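Local coordinates for protein uroporphyrinogen III cosynthase (HemD) (Helicobacter pylori, PDB 3P9Z) that probably catalyses the cyclisation of the linear tetrapyrrole hydroxymethylbilane to uroporphyrinogen III, with release of water, on the way to haem, at residues L41-S45 / K46-F50; L149-S152 / E153-A156; A188-G192 / N193-L197. All coordinates share one frame; numbering follows the deposited sequence.

How the contacts relate
Contacts 1 and 3 are the same kind of junction, a parallel strand running through a short turn into a helix, in two different places. Contact 1 lies in the part of the sheet that holds strands 70-72 and 112-118; contact 3 lies in the part with strands 164-167 and 206-208. Their centres are 24 Å apart on opposite sides of the chain's centre, with nearest atoms about 11 Å apart. Contact 2, the capped start of helix 151-157, sits on the surface about 18 Å from either at nearest atoms. A malonate ion, probably from the crystallisation liquor, is bound at contact 1, about 5 Å from the side chain of S45 and hydrogen-bonded to T44.

Contact 1: residues L41-S45 / K46-F50; sequences LIFTS and KNAVF
S45 caps helix 46-55 from its N-cap position, at the turn where strand 40-43 of the mixed sheet passes into the helix. Its OG lies anti to the backbone N (chi1 167°), which swings the hydroxyl forward over the first turn, where S45 OG accepts a hydrogen bond from the backbone N of N47 at 2.9 Å with an N-H...O angle of 158°. The side-chain amide of N47 bends back to the same oxygen, ND2 to S45 OG at 3.2 Å, but the bond is weak. A second weak bond, from A48 N to S45 O at 3.4 Å, closes the backbone turn.

On the strand side of the cap the F43 ring packs against the helix. F43 CD2 takes two apolar contacts: A48 CB meets it at the ring edge, near the ring plane, at 3.8 Å, while V49 CG2 comes obliquely to 3.7 Å. The two side chains F43 and V49 cross at about a right angle.

Around this first shell, L81 of helix 75-83 touches both F43 and V49, and L116 of strand 112-118 packs on F43. Y142 of strand 135-146 lies against S45, N47 and A48. T44, between F43 and S45 in the chain, has its OG1 hydrogen-bonded to Y115 OH and to an oxygen of a bound malonate ion; the malonate, probably from the crystallisation liquor, may mark a pocket beside the turn. The valine methyl makes an off-centre CH-pi contact, V49 CG2 standing 4.2 Å from the centroid of the F43 ring and 30° off the ring normal.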
ATOM      1  N   LEU A  41       1.552   6.566 -18.290  1.00 22.39           N
ATOM      2  CA  LEU A  41       0.815   6.031 -17.160  1.00 22.53           C
ATOM      3  C   LEU A  41       1.563   6.405 -15.887  1.00 22.68           C
ATOM      4  O   LEU A  41       2.794   6.536 -15.890  1.00 22.66           O
ATOM      5  CB  LEU A  41       0.734   4.511 -17.235  1.00 22.31           C
ATOM      6  CG  LEU A  41       0.258   3.796 -18.509  1.00 22.40           C
ATOM      7  CD1 LEU A  41       0.462   2.310 -18.310  1.00 20.20           C
ATOM      8  CD2 LEU A  41      -1.207   4.111 -18.877  1.00 21.59           C
ATOM      9  N   ILE A  42       0.828   6.552 -14.797  1.00 22.77           N
ATOM     10  CA  ILE A  42       1.478   6.727 -13.514  1.00 23.45           C
ATOM     11  C   ILE A  42       0.854   5.840 -12.439  1.00 23.82           C
ATOM     12  O   ILE A  42      -0.368   5.666 -12.389  1.00 23.58           O
ATOM     13  CB  ILE A  42       1.601   8.231 -13.121  1.00 23.83           C
ATOM     14  CG1 ILE A  42       2.427   8.391 -11.831  1.00 24.34           C
ATOM     15  CG2 ILE A  42       0.226   8.926 -13.030  1.00 22.90           C
ATOM     16  CD1 ILE A  42       2.956   9.769 -11.663  1.00 27.51           C
ATOM     17  N   PHE A  43       1.729   5.259 -11.618  1.00 24.12           N
ATOM     18  CA  PHE A  43       1.374   4.366 -10.533  1.00 24.75           C
ATOM     19  C   PHE A  43       2.030   4.868  -9.248  1.00 25.77           C
ATOM     20  O   PHE A  43       3.156   5.381  -9.285  1.00 25.70           O
ATOM     21  CB  PHE A  43       1.911   2.950 -10.814  1.00 24.61           C
ATOM     22  CG  PHE A  43       1.346   2.313 -12.060  1.00 24.92           C
ATOM     23  CD1 PHE A  43       1.878   2.606 -13.316  1.00 24.77           C
ATOM     24  CD2 PHE A  43       0.296   1.402 -11.971  1.00 24.90           C
ATOM     25  CE1 PHE A  43       1.365   2.008 -14.487  1.00 25.99           C
ATOM     26  CE2 PHE A  43      -0.225   0.783 -13.129  1.00 26.76           C
ATOM     27  CZ  PHE A  43       0.307   1.086 -14.383  1.00 26.85           C
ATOM     28  N   THR A  44       1.322   4.728  -8.131  1.00 26.04           N
ATOM     29  CA  THR A  44       1.889   4.997  -6.807  1.00 27.31           C
ATOM     30  C   THR A  44       2.021   3.701  -6.006  1.00 27.82           C
ATOM     31  O   THR A  44       2.741   3.664  -5.026  1.00 28.55           O
ATOM     32  CB  THR A  44       1.007   5.949  -5.989  1.00 27.15           C
ATOM     33  OG1 THR A  44      -0.309   5.403  -5.917  1.00 28.00           O
ATOM     34  CG2 THR A  44       0.937   7.314  -6.619  1.00 26.89           C
ATOM     35  N   SER A  45       1.322   2.643  -6.416  1.00 28.47           N
ATOM     36  CA  SER A  45       1.367   1.359  -5.691  1.00 28.90           C
ATOM     37  C   SER A  45       1.556   0.161  -6.626  1.00 28.89           C
ATOM     38  O   SER A  45       1.029   0.142  -7.741  1.00 29.92           O
ATOM     39  CB  SER A  45       0.079   1.168  -4.884  1.00 28.50           C
ATOM     40  OG  SER A  45      -0.032  -0.169  -4.414  1.00 29.94           O
ATOM     41  N   LYS A  46       2.272  -0.855  -6.161  1.00 28.51           N
ATOM     42  CA  LYS A  46       2.343  -2.119  -6.886  1.00 28.64           C
ATOM     43  C   LYS A  46       0.963  -2.796  -7.034  1.00 27.83           C
ATOM     44  O   LYS A  46       0.737  -3.612  -7.937  1.00 27.87           O
ATOM     45  CB  LYS A  46       3.351  -3.057  -6.219  1.00 28.95           C
ATOM     46  CG  LYS A  46       2.923  -3.576  -4.831  1.00 31.12           C
ATOM     47  CD  LYS A  46       4.097  -4.292  -4.139  1.00 33.37           C
ATOM     48  CE  LYS A  46       3.730  -4.725  -2.728  1.00 35.69           C
ATOM     49  NZ  LYS A  46       4.882  -5.432  -2.113  1.00 37.58           N
ATOM     50  N   ASN A  47       0.031  -2.447  -6.156  1.00 27.66           N
ATOM     51  CA  ASN A  47      -1.284  -3.086  -6.178  1.00 27.39           C
ATOM     52  C   ASN A  47      -2.120  -2.728  -7.400  1.00 26.74           C
ATOM     53  O   ASN A  47      -2.952  -3.526  -7.848  1.00 26.46           O
ATOM     54  CB  ASN A  47      -2.028  -2.805  -4.876  1.00 27.73           C
ATOM     55  CG  ASN A  47      -1.373  -3.505  -3.692  1.00 28.58           C
ATOM     56  OD1 ASN A  47      -1.245  -4.727  -3.686  1.00 28.10           O
ATOM     57  ND2 ASN A  47      -0.923  -2.731  -2.712  1.00 29.16           N
ATOM     58  N   ALA A  48      -1.881  -1.532  -7.935  1.00 25.81           N
ATOM     59  CA  ALA A  48      -2.486  -1.109  -9.200  1.00 25.52           C
ATOM     60  C   ALA A  48      -1.897  -1.895 -10.375  1.00 25.80           C
ATOM     61  O   ALA A  48      -2.615  -2.229 -11.312  1.00 25.64           O
ATOM     62  CB  ALA A  48      -2.327   0.400  -9.408  1.00 24.54           C
ATOM     63  N   VAL A  49      -0.602  -2.227 -10.310  1.00 25.94           N
ATOM     64  CA  VAL A  49      -0.004  -3.098 -11.329  1.00 26.54           C
ATOM     65  C   VAL A  49      -0.619  -4.510 -11.283  1.00 27.30           C
ATOM     66  O   VAL A  49      -1.045  -5.051 -12.318  1.00 26.71           O
ATOM     67  CB  VAL A  49       1.550  -3.170 -11.218  1.00 26.63           C
ATOM     68  CG1 VAL A  49       2.144  -3.990 -12.370  1.00 27.01           C
ATOM     69  CG2 VAL A  49       2.166  -1.747 -11.186  1.00 25.08           C
ATOM     70  N   PHE A  50      -0.685  -5.094 -10.081  1.00 27.93           N
ATOM     71  CA  PHE A  50      -1.242  -6.446  -9.922  1.00 28.52           C
ATOM     72  C   PHE A  50      -2.701  -6.536 -10.348  1.00 28.12           C
ATOM     73  O   PHE A  50      -3.128  -7.539 -10.898  1.00 28.88           O
ATOM     74  CB  PHE A  50      -1.108  -6.925  -8.478  1.00 28.61           C
ATOM     75  CG  PHE A  50       0.302  -7.081  -8.029  1.00 30.72           C
ATOM     76  CD1 PHE A  50       1.268  -7.595  -8.891  1.00 31.96           C
ATOM     77  CD2 PHE A  50       0.671  -6.723  -6.732  1.00 31.91           C
ATOM     78  CE1 PHE A  50       2.592  -7.748  -8.469  1.00 34.15           C
ATOM     79  CE2 PHE A  50       1.989  -6.865  -6.299  1.00 33.36           C
ATOM     80  CZ  PHE A  50       2.956  -7.371  -7.162  1.00 32.47           C
TER

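Contact 2: residues L149-S152 / E153-A156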
ATOM      1  N   LEU A 149     -14.307 -11.054   9.008  1.00 32.79           N
ATOM      2  CA  LEU A 149     -13.849 -12.247   9.723  1.00 31.84           C
ATOM      3  C   LEU A 149     -14.926 -12.857  10.603  1.00 31.84           C
ATOM      4  O   LEU A 149     -15.642 -12.142  11.323  1.00 31.64           O
ATOM      5  CB  LEU A 149     -12.611 -11.952  10.581  1.00 31.92           C
ATOM      6  CG  LEU A 149     -11.407 -11.290   9.903  1.00 31.75           C
ATOM      7  CD1 LEU A 149     -10.541 -10.649  10.955  1.00 31.14           C
ATOM      8  CD2 LEU A 149     -10.624 -12.289   9.056  1.00 31.05           C
ATOM      9  N   THR A 150     -15.020 -14.185  10.558  1.00 31.20           N
ATOM     10  CA  THR A 150     -15.940 -14.926  11.405  1.00 31.92           C
ATOM     11  C   THR A 150     -15.453 -14.867  12.855  1.00 32.09           C
ATOM     12  O   THR A 150     -14.299 -14.504  13.117  1.00 31.52           O
ATOM     13  CB  THR A 150     -16.001 -16.404  11.003  1.00 32.00           C
ATOM     14  OG1 THR A 150     -14.738 -17.005  11.307  1.00 32.28           O
ATOM     15  CG2 THR A 150     -16.336 -16.572   9.496  1.00 32.02           C
ATOM     16  N   LEU A 151     -16.332 -15.213  13.789  1.00 32.78           N
ATOM     17  CA  LEU A 151     -15.965 -15.242  15.200  1.00 34.22           C
ATOM     18  C   LEU A 151     -14.756 -16.124  15.429  1.00 34.63           C
ATOM     19  O   LEU A 151     -13.812 -15.741  16.131  1.00 35.01           O
ATOM     20  CB  LEU A 151     -17.109 -15.766  16.056  1.00 34.25           C
ATOM     21  CG  LEU A 151     -17.759 -14.818  17.052  1.00 36.62           C
ATOM     22  CD1 LEU A 151     -18.397 -15.660  18.150  1.00 36.42           C
ATOM     23  CD2 LEU A 151     -16.746 -13.814  17.654  1.00 37.77           C
ATOM     24  N   SER A 152     -14.810 -17.312  14.838  1.00 35.22           N
ATOM     25  CA  SER A 152     -13.752 -18.292  14.950  1.00 36.33           C
ATOM     26  C   SER A 152     -12.418 -17.753  14.432  1.00 36.25           C
ATOM     27  O   SER A 152     -11.392 -17.929  15.083  1.00 36.15           O
ATOM     28  CB  SER A 152     -14.143 -19.588  14.228  1.00 36.61           C
ATOM     29  OG  SER A 152     -13.034 -20.459  14.187  1.00 38.76           O
ATOM     30  N   GLU A 153     -12.444 -17.097  13.272  1.00 36.90           N
ATOM     31  CA  GLU A 153     -11.255 -16.451  12.699  1.00 37.34           C
ATOM     32  C   GLU A 153     -10.685 -15.386  13.652  1.00 36.90           C
ATOM     33  O   GLU A 153      -9.472 -15.320  13.853  1.00 36.39           O
ATOM     34  CB  GLU A 153     -11.553 -15.875  11.308  1.00 37.65           C
ATOM     35  CG  GLU A 153     -11.707 -16.943  10.210  1.00 40.75           C
ATOM     36  CD  GLU A 153     -12.237 -16.397   8.865  1.00 44.71           C
ATOM     37  OE1 GLU A 153     -12.772 -15.263   8.811  1.00 45.01           O
ATOM     38  OE2 GLU A 153     -12.118 -17.119   7.847  1.00 46.59           O
ATOM     39  N   GLN A 154     -11.568 -14.602  14.274  1.00 36.67           N
ATOM     40  CA  GLN A 154     -11.150 -13.564  15.218  1.00 36.78           C
ATOM     41  C   GLN A 154     -10.420 -14.116  16.438  1.00 37.41           C
ATOM     42  O   GLN A 154      -9.367 -13.593  16.820  1.00 37.39           O
ATOM     43  CB  GLN A 154     -12.339 -12.707  15.658  1.00 36.81           C
ATOM     44  CG  GLN A 154     -12.864 -11.792  14.566  1.00 35.53           C
ATOM     45  CD  GLN A 154     -14.187 -11.157  14.925  1.00 36.23           C
ATOM     46  OE1 GLN A 154     -14.350 -10.621  16.023  1.00 35.48           O
ATOM     47  NE2 GLN A 154     -15.140 -11.195  13.991  1.00 34.20           N
ATOM     48  N   ASN A 155     -10.978 -15.166  17.041  1.00 37.81           N
ATOM     49  CA  ASN A 155     -10.380 -15.789  18.228  1.00 38.89           C
ATOM     50  C   ASN A 155      -8.991 -16.353  17.952  1.00 38.69           C
ATOM     51  O   ASN A 155      -8.099 -16.237  18.785  1.00 38.82           O
ATOM     52  CB  ASN A 155     -11.308 -16.860  18.816  1.00 38.95           C
ATOM     53  CG  ASN A 155     -12.674 -16.300  19.188  1.00 41.03           C
ATOM     54  OD1 ASN A 155     -12.791 -15.148  19.617  1.00 43.69           O
ATOM     55  ND2 ASN A 155     -13.720 -17.108  19.015  1.00 42.27           N
ATOM     56  N   ALA A 156      -8.817 -16.941  16.773  1.00 38.97           N
ATOM     57  CA  ALA A 156      -7.508 -17.447  16.335  1.00 39.31           C
ATOM     58  C   ALA A 156      -6.469 -16.332  16.111  1.00 39.26           C
ATOM     59  O   ALA A 156      -5.260 -16.537  16.265  1.00 39.77           O
ATOM     60  CB  ALA A 156      -7.669 -18.270  15.069  1.00 39.46           C
TER
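T150 and E153 form a capping box at the start of helix 151-157, T150 being the N-cap. The glutamate can be followed outward. E153 CB passes T150 OG1 at 3.4 Å, and E153 CG, anti to its own carbonyl carbon (chi1 -73°), comes closer still to T150 OG1, at 3.2 Å. The chain then runs on extended and carries the carboxylate back to the residues before the helix. There E153 OE1 accepts from T150 N at 3.0 Å, the donor standing above the carboxylate plane, 38° out of it, and the same oxygen also rests against L149 CA. The return half of the box is E153 N to T150 OG1, also 3.0 Å and nearly straight at 164°. Each residue's side chain thus accepts from the other's backbone N.

Q154 adds a further tie to L149, whose own N is held by Y179 OH. The CG of Q154 lies 4.0 Å from L149 CB, and beyond it the amide turns its NE2 to the backbone carbonyl. The bond from Q154 NE2 to L149 O is 2.9 Å long, with the acceptor in the glutamine amide plane but the nitrogen above the carbonyl plane.

Contact 3: residues A188-G192 / N193-L197; sequences AISIG and NTTAL
With chi1 at -68°, S190 holds its OG beside its own backbone N and against the first turn of helix 193-201, where A196 lies. T195 answers with the same first torsion, which sets CG2 anti to its backbone N and points that methyl at the serine. S190 OG lies 3.5 Å from T195 CG2 and 3.4 Å from A196 CB, while S190 CB and A196 CB approach to 3.6 Å. The closest approach, S190 OG to A196 CA at 3.2 Å, is a non-bonded contact. The hydroxyl makes no hydrogen bond to the helix; it is satisfied by S206 OG on the neighbouring strand 206-208.

The other branch of T195, OG1, lies 3.9 Å from I191 CG2, and these two side chains pass each other at a slant. The far end of I191 leads away from the helix; I191 packs on C217 of helix 214-223 and on P212.

G192 takes the N-cap position without a side chain to cap with. Its carbonyl opens the helix: A196 N donates to G192 O at 3.1 Å, lying in the carbonyl plane with an N-H...O angle of 166°. A196 also touches S206 and I208, and T195 reaches F167 of strand 164-167. Strand 187-190, helix 193-201 and strand 206-208 form a beta-alpha-beta unit, and this is the junction where the parallel strand ends and the crossover helix begins.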
ATOM      1  N   ALA A 188       2.663  -1.122  20.920  1.00 24.08           N
ATOM      2  CA  ALA A 188       2.556  -0.827  19.490  1.00 23.18           C
ATOM      3  C   ALA A 188       3.882  -0.306  18.933  1.00 23.29           C
ATOM      4  O   ALA A 188       4.584   0.499  19.571  1.00 22.06           O
ATOM      5  CB  ALA A 188       1.443   0.198  19.216  1.00 23.10           C
ATOM      6  N   ILE A 189       4.195  -0.776  17.732  1.00 22.15           N
ATOM      7  CA  ILE A 189       5.277  -0.245  16.950  1.00 22.27           C
ATOM      8  C   ILE A 189       4.715   0.290  15.636  1.00 22.37           C
ATOM      9  O   ILE A 189       3.885  -0.360  14.998  1.00 21.81           O
ATOM     10  CB  ILE A 189       6.353  -1.338  16.696  1.00 22.46           C
ATOM     11  CG1 ILE A 189       7.023  -1.697  18.039  1.00 23.51           C
ATOM     12  CG2 ILE A 189       7.350  -0.884  15.613  1.00 21.98           C
ATOM     13  CD1 ILE A 189       8.216  -2.624  17.938  1.00 24.45           C
ATOM     14  N   SER A 190       5.170   1.479  15.244  1.00 22.11           N
ATOM     15  CA  SER A 190       4.745   2.084  13.997  1.00 22.31           C
ATOM     16  C   SER A 190       5.901   2.143  13.039  1.00 22.27           C
ATOM     17  O   SER A 190       7.023   2.497  13.434  1.00 21.31           O
ATOM     18  CB  SER A 190       4.248   3.506  14.262  1.00 21.97           C
ATOM     19  OG  SER A 190       3.051   3.469  15.012  1.00 22.45           O
ATOM     20  N   ILE A 191       5.629   1.829  11.773  1.00 22.16           N
ATOM     21  CA  ILE A 191       6.666   1.919  10.733  1.00 22.06           C
ATOM     22  C   ILE A 191       7.179   3.360  10.532  1.00 22.31           C
ATOM     23  O   ILE A 191       8.367   3.582  10.253  1.00 22.77           O
ATOM     24  CB  ILE A 191       6.166   1.317   9.376  1.00 22.55           C
ATOM     25  CG1 ILE A 191       7.354   1.062   8.420  1.00 22.04           C
ATOM     26  CG2 ILE A 191       5.074   2.207   8.761  1.00 21.66           C
ATOM     27  CD1 ILE A 191       7.109  -0.068   7.361  1.00 21.82           C
ATOM     28  N   GLY A 192       6.288   4.338  10.678  1.00 22.13           N
ATOM     29  CA  GLY A 192       6.644   5.756  10.502  1.00 22.15           C
ATOM     30  C   GLY A 192       5.588   6.608  11.188  1.00 22.44           C
ATOM     31  O   GLY A 192       4.614   6.059  11.727  1.00 21.45           O
ATOM     32  N   ASN A 193       5.764   7.935  11.158  1.00 22.65           N
ATOM     33  CA  ASN A 193       4.908   8.819  11.966  1.00 23.38           C
ATOM     34  C   ASN A 193       3.468   8.932  11.487  1.00 23.51           C
ATOM     35  O   ASN A 193       2.582   9.206  12.279  1.00 24.08           O
ATOM     36  CB  ASN A 193       5.552  10.202  12.250  1.00 22.52           C
ATOM     37  CG  ASN A 193       5.894  11.012  10.976  1.00 24.95           C
ATOM     38  OD1 ASN A 193       5.407  10.755   9.858  1.00 23.76           O
ATOM     39  ND2 ASN A 193       6.745  12.011  11.162  1.00 23.60           N
ATOM     40  N   THR A 194       3.208   8.711  10.203  1.00 24.09           N
ATOM     41  CA  THR A 194       1.823   8.783   9.755  1.00 24.49           C
ATOM     42  C   THR A 194       1.001   7.700  10.454  1.00 23.82           C
ATOM     43  O   THR A 194      -0.108   7.958  10.925  1.00 23.38           O
ATOM     44  CB  THR A 194       1.666   8.700   8.221  1.00 25.55           C
ATOM     45  OG1 THR A 194       2.143   7.440   7.770  1.00 27.47           O
ATOM     46  CG2 THR A 194       2.451   9.800   7.533  1.00 24.67           C
ATOM     47  N   THR A 195       1.565   6.503  10.558  1.00 23.75           N
ATOM     48  CA  THR A 195       0.928   5.403  11.307  1.00 23.50           C
ATOM     49  C   THR A 195       0.843   5.747  12.799  1.00 23.80           C
ATOM     50  O   THR A 195      -0.224   5.643  13.416  1.00 23.43           O
ATOM     51  CB  THR A 195       1.708   4.101  11.132  1.00 23.71           C
ATOM     52  OG1 THR A 195       1.571   3.663   9.770  1.00 25.76           O
ATOM     53  CG2 THR A 195       1.185   2.998  12.105  1.00 21.93           C
ATOM     54  N   ALA A 196       1.967   6.186  13.352  1.00 23.29           N
ATOM     55  CA  ALA A 196       2.053   6.507  14.770  1.00 23.78           C
ATOM     56  C   ALA A 196       1.088   7.618  15.178  1.00 23.58           C
ATOM     57  O   ALA A 196       0.466   7.533  16.231  1.00 23.78           O
ATOM     58  CB  ALA A 196       3.482   6.864  15.141  1.00 22.84           C
ATOM     59  N   LEU A 197       0.961   8.645  14.340  1.00 23.54           N
ATOM     60  CA  LEU A 197       0.108   9.785  14.673  1.00 24.24           C
ATOM     61  C   LEU A 197      -1.377   9.451  14.524  1.00 24.32           C
ATOM     62  O   LEU A 197      -2.233  10.009  15.228  1.00 24.18           O
ATOM     63  CB  LEU A 197       0.510  11.034  13.865  1.00 24.31           C
ATOM     64  CG  LEU A 197       1.902  11.589  14.228  1.00 24.27           C
ATOM     65  CD1 LEU A 197       2.354  12.709  13.282  1.00 24.54           C
ATOM     66  CD2 LEU A 197       1.919  12.088  15.663  1.00 19.92           C
TER